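Local coordinates for B-agarase (Agarivorans gilvus, PDB 5Z6P), which is a family 50 glycoside hydrolase with agarase activity, probably cleaving the beta-galactosidic linkages of agarose, at residues A[218-230]-A[358-370]. Residues are numbered along the deposited sequence; the frame is centred on the assembly and turned at random.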
# COMPACT_ATOMS: atom_id res chain seq x y z
N TYR A 218 9.99 1.49 27.73
CA TYR A 218 11.07 1.37 26.75
C TYR A 218 11.18 2.59 25.85
O TYR A 218 12.27 3.06 25.57
CB TYR A 218 10.86 0.11 25.90
CG TYR A 218 12.00 -0.24 24.98
CD1 TYR A 218 13.27 -0.47 25.48
CD2 TYR A 218 11.79 -0.39 23.62
CE1 TYR A 218 14.31 -0.79 24.65
CE2 TYR A 218 12.82 -0.73 22.77
CZ TYR A 218 14.08 -0.92 23.29
OH TYR A 218 15.12 -1.26 22.46
N LEU A 219 10.04 3.11 25.41
CA LEU A 219 10.03 4.18 24.42
C LEU A 219 9.72 5.55 25.00
O LEU A 219 9.46 6.50 24.26
CB LEU A 219 9.04 3.83 23.31
CG LEU A 219 9.30 2.52 22.56
CD1 LEU A 219 8.22 2.27 21.54
CD2 LEU A 219 10.65 2.56 21.89
N SER A 220 9.75 5.67 26.32
CA SER A 220 9.51 6.94 26.98
C SER A 220 10.45 8.00 26.43
O SER A 220 11.66 7.81 26.35
CB SER A 220 9.69 6.80 28.49
OG SER A 220 9.66 8.07 29.12
N GLY A 221 9.87 9.12 26.02
CA GLY A 221 10.65 10.23 25.50
C GLY A 221 11.38 10.00 24.19
O GLY A 221 12.35 10.69 23.90
N ILE A 222 10.90 9.05 23.38
CA ILE A 222 11.56 8.73 22.11
C ILE A 222 11.29 9.76 21.00
O ILE A 222 12.01 9.79 20.00
CB ILE A 222 11.15 7.32 21.58
CG1 ILE A 222 12.06 6.85 20.44
CG2 ILE A 222 9.76 7.34 21.08
CD1 ILE A 222 13.21 6.02 20.88
N ILE A 223 10.26 10.59 21.16
CA ILE A 223 9.93 11.60 20.15
C ILE A 223 10.29 13.02 20.60
O ILE A 223 9.89 13.45 21.67
CB ILE A 223 8.42 11.58 19.78
CG1 ILE A 223 7.95 10.16 19.41
CG2 ILE A 223 8.14 12.56 18.65
CD1 ILE A 223 8.66 9.54 18.21
N ASP A 224 11.04 13.75 19.78
CA ASP A 224 11.43 15.11 20.13
C ASP A 224 10.34 16.10 19.74
O ASP A 224 9.27 15.70 19.30
CB ASP A 224 12.79 15.50 19.51
CG ASP A 224 12.76 15.60 18.00
OD1 ASP A 224 11.70 15.82 17.39
OD2 ASP A 224 13.85 15.50 17.40
N ARG A 225 10.62 17.39 19.89
CA ARG A 225 9.58 18.39 19.69
C ARG A 225 9.22 18.61 18.22
O ARG A 225 8.24 19.29 17.93
CB ARG A 225 9.98 19.71 20.32
CG ARG A 225 11.12 20.46 19.66
CD ARG A 225 11.55 21.59 20.61
NE ARG A 225 12.53 22.49 20.01
CZ ARG A 225 13.84 22.37 20.16
NH1 ARG A 225 14.34 21.38 20.88
NH2 ARG A 225 14.65 23.24 19.58
N PHE A 226 10.02 18.06 17.32
CA PHE A 226 9.79 18.18 15.89
C PHE A 226 9.04 16.97 15.33
O PHE A 226 8.67 16.94 14.15
CB PHE A 226 11.12 18.35 15.15
CG PHE A 226 11.91 19.54 15.63
CD1 PHE A 226 11.55 20.83 15.25
CD2 PHE A 226 13.00 19.37 16.46
CE1 PHE A 226 12.28 21.93 15.69
CE2 PHE A 226 13.73 20.47 16.91
CZ PHE A 226 13.38 21.74 16.52
N GLY A 227 8.82 15.98 16.18
CA GLY A 227 8.19 14.75 15.76
C GLY A 227 9.20 13.68 15.38
O GLY A 227 8.81 12.55 15.09
N GLN A 228 10.48 14.03 15.40
CA GLN A 228 11.53 13.09 15.01
C GLN A 228 11.87 12.12 16.12
O GLN A 228 11.48 12.31 17.27
CB GLN A 228 12.80 13.85 14.60
CG GLN A 228 12.64 14.76 13.40
CD GLN A 228 13.77 15.77 13.31
OE1 GLN A 228 14.19 16.17 12.22
NE2 GLN A 228 14.28 16.18 14.48
N ASN A 229 12.62 11.07 15.77
CA ASN A 229 13.12 10.13 16.76
C ASN A 229 14.22 10.82 17.59
O ASN A 229 15.24 11.23 17.04
CB ASN A 229 13.63 8.85 16.07
CG ASN A 229 14.13 7.80 17.06
OD1 ASN A 229 14.75 8.13 18.06
ND2 ASN A 229 13.86 6.54 16.77
N ALA A 230 13.99 10.96 18.89
CA ALA A 230 14.94 11.63 19.79
C ALA A 230 16.24 10.87 19.99
O ALA A 230 17.29 11.48 20.17
CB ALA A 230 14.29 11.89 21.15
N GLU A 358 -1.19 6.09 28.77
CA GLU A 358 -0.08 6.73 29.46
C GLU A 358 1.29 6.39 28.85
O GLU A 358 2.21 7.20 28.86
CB GLU A 358 -0.11 6.35 30.94
CG GLU A 358 -1.34 6.89 31.68
CD GLU A 358 -1.44 6.41 33.11
OE1 GLU A 358 -2.16 5.42 33.36
OE2 GLU A 358 -0.80 7.03 33.99
N VAL A 359 1.41 5.18 28.31
CA VAL A 359 2.64 4.80 27.63
C VAL A 359 2.86 5.67 26.40
O VAL A 359 3.97 6.15 26.15
CB VAL A 359 2.61 3.32 27.21
CG1 VAL A 359 3.83 2.98 26.37
CG2 VAL A 359 2.57 2.44 28.44
N ARG A 360 1.80 5.91 25.64
CA ARG A 360 1.91 6.72 24.43
C ARG A 360 2.27 8.17 24.75
O ARG A 360 3.18 8.71 24.15
CB ARG A 360 0.61 6.68 23.62
CG ARG A 360 0.58 7.72 22.49
CD ARG A 360 1.71 7.51 21.48
NE ARG A 360 1.59 6.24 20.80
CZ ARG A 360 0.90 6.05 19.68
NH1 ARG A 360 0.27 7.06 19.10
NH2 ARG A 360 0.85 4.84 19.14
N ARG A 361 1.55 8.78 25.68
CA ARG A 361 1.83 10.17 26.06
C ARG A 361 3.26 10.35 26.55
O ARG A 361 3.91 11.36 26.25
CB ARG A 361 0.82 10.64 27.12
CG ARG A 361 1.06 12.05 27.65
CD ARG A 361 1.18 13.07 26.53
NE ARG A 361 1.41 14.43 27.00
CZ ARG A 361 2.61 14.98 27.20
NH1 ARG A 361 3.71 14.28 26.99
NH2 ARG A 361 2.71 16.23 27.61
N ALA A 362 3.78 9.38 27.28
CA ALA A 362 5.15 9.47 27.78
C ALA A 362 6.21 9.34 26.67
O ALA A 362 7.39 9.59 26.89
CB ALA A 362 5.39 8.44 28.85
N MET A 363 5.79 8.97 25.46
CA MET A 363 6.75 8.91 24.35
C MET A 363 7.16 10.30 23.89
O MET A 363 8.23 10.49 23.33
CB MET A 363 6.17 8.13 23.16
CG MET A 363 6.05 6.63 23.35
SD MET A 363 5.26 5.83 21.91
CE MET A 363 6.56 5.94 20.70
N TYR A 364 6.29 11.28 24.11
CA TYR A 364 6.54 12.62 23.61
C TYR A 364 7.32 13.47 24.61
O TYR A 364 6.90 13.69 25.74
CB TYR A 364 5.23 13.32 23.24
CG TYR A 364 4.41 12.53 22.24
CD1 TYR A 364 4.73 12.54 20.89
CD2 TYR A 364 3.32 11.77 22.65
CE1 TYR A 364 3.99 11.81 19.97
CE2 TYR A 364 2.58 11.02 21.74
CZ TYR A 364 2.92 11.05 20.41
OH TYR A 364 2.18 10.33 19.50
N GLN A 365 8.49 13.94 24.17
CA GLN A 365 9.27 14.90 24.93
C GLN A 365 8.59 16.26 24.99
O GLN A 365 8.71 16.97 25.98
CB GLN A 365 10.67 15.06 24.33
CG GLN A 365 11.59 13.88 24.50
CD GLN A 365 12.97 14.15 23.91
OE1 GLN A 365 13.13 14.96 23.00
NE2 GLN A 365 13.97 13.46 24.42
N TRP A 366 7.88 16.62 23.92
CA TRP A 366 7.17 17.89 23.88
C TRP A 366 5.80 17.80 23.21
O TRP A 366 5.66 17.26 22.11
CB TRP A 366 8.00 18.95 23.18
CG TRP A 366 7.30 20.27 23.03
CD1 TRP A 366 7.29 21.29 23.94
CD2 TRP A 366 6.54 20.72 21.91
NE1 TRP A 366 6.55 22.34 23.46
CE2 TRP A 366 6.08 22.02 22.21
CE3 TRP A 366 6.18 20.16 20.68
CZ2 TRP A 366 5.30 22.76 21.33
CZ3 TRP A 366 5.41 20.89 19.81
CH2 TRP A 366 4.97 22.18 20.14
N LEU A 367 4.80 18.32 23.90
CA LEU A 367 3.52 18.65 23.32
C LEU A 367 3.19 20.05 23.82
O LEU A 367 3.51 20.39 24.95
CB LEU A 367 2.45 17.62 23.70
CG LEU A 367 2.59 16.30 22.93
CD1 LEU A 367 1.71 15.23 23.51
CD2 LEU A 367 2.28 16.53 21.47
N PRO A 368 2.58 20.89 22.97
CA PRO A 368 2.38 22.28 23.38
C PRO A 368 1.37 22.45 24.51
O PRO A 368 0.39 21.71 24.59
CB PRO A 368 1.87 22.95 22.11
CG PRO A 368 1.19 21.84 21.34
CD PRO A 368 2.05 20.62 21.61
N ASP A 369 1.65 23.42 25.39
CA ASP A 369 0.64 23.94 26.30
C ASP A 369 -0.56 24.38 25.49
O ASP A 369 -0.42 24.81 24.36
CB ASP A 369 1.19 25.11 27.12
CG ASP A 369 2.31 24.71 28.05
OD1 ASP A 369 2.43 23.50 28.35
OD2 ASP A 369 3.06 25.60 28.49
N TYR A 370 -1.74 24.30 26.08
CA TYR A 370 -2.95 24.60 25.31
C TYR A 370 -3.08 26.08 25.00
O TYR A 370 -3.90 26.46 24.18
CB TYR A 370 -4.18 24.09 26.06
CG TYR A 370 -4.23 22.57 26.13
CD1 TYR A 370 -4.50 21.81 25.00
CD2 TYR A 370 -4.03 21.90 27.33
CE1 TYR A 370 -4.54 20.44 25.06
CE2 TYR A 370 -4.08 20.51 27.40
CZ TYR A 370 -4.34 19.79 26.26
OH TYR A 370 -4.39 18.41 26.30
O HOH W 1 7.46 15.15 21.37
O HOH W 2 12.81 17.85 22.31
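Gln365 lies along Gly221, Ile223, Asp224 and Ala230, a worked example of a long side chain following the backbone to which its own N-H is bonded. Gln365 CB rests on Ile223 O at 3.2 Å, and Gln365 CG, anti to the carbonyl carbon (chi1 -71°), is 3.3 Å from both Ile223 O and Gly221 O. From there the chain runs out extended: CD passes Gly221 O and the methyl of Ala230, Gln365 NE2 lies 3.6 Å from Ala230 CB, and OE1 ends beside Asp224 CA and CB. NE2 is near Gly221 O but badly angled for a hydrogen bond, whereas OE1 accepts one from a water that is also weakly bound by Arg225 N.

Beneath it the backbones do the joining. Ala362 O takes the N-H of Gly221 on a lone pair, at 2.7 Å. Ile223 then bonds through both its polar backbone atoms, Ile223 N giving to Met363 O (3.0 Å) and Ile223 O accepting from Gln365 N (2.9 Å). A second water lies 2.8 Å from Asp224 O and accepts from Trp366 N.

Met363 runs alongside Leu219 and Ile222, and its bend at chi3 brings Met363 CE to Ile222 CG2 at 3.5 Å. At the other end Trp366 CB meets Arg225 CB, while the guanidinium of Arg225 extends to a salt bridge with Glu241. Asp224 OD1 accepts from the backbone N-H groups of Phe226 and Gln228, which reach it from opposite faces of the carboxylate, and OD2 takes Gln228 NE2.

The contact thus ties the loop between strand 199-210 and helix 241-255 to the chain leaving helix 353-361. Its signature is a single isolated beta bridge, Ile223 with Tyr364, flanked on the loop side by a type II turn at Leu219-Ile222 and an Asx turn at Asp224.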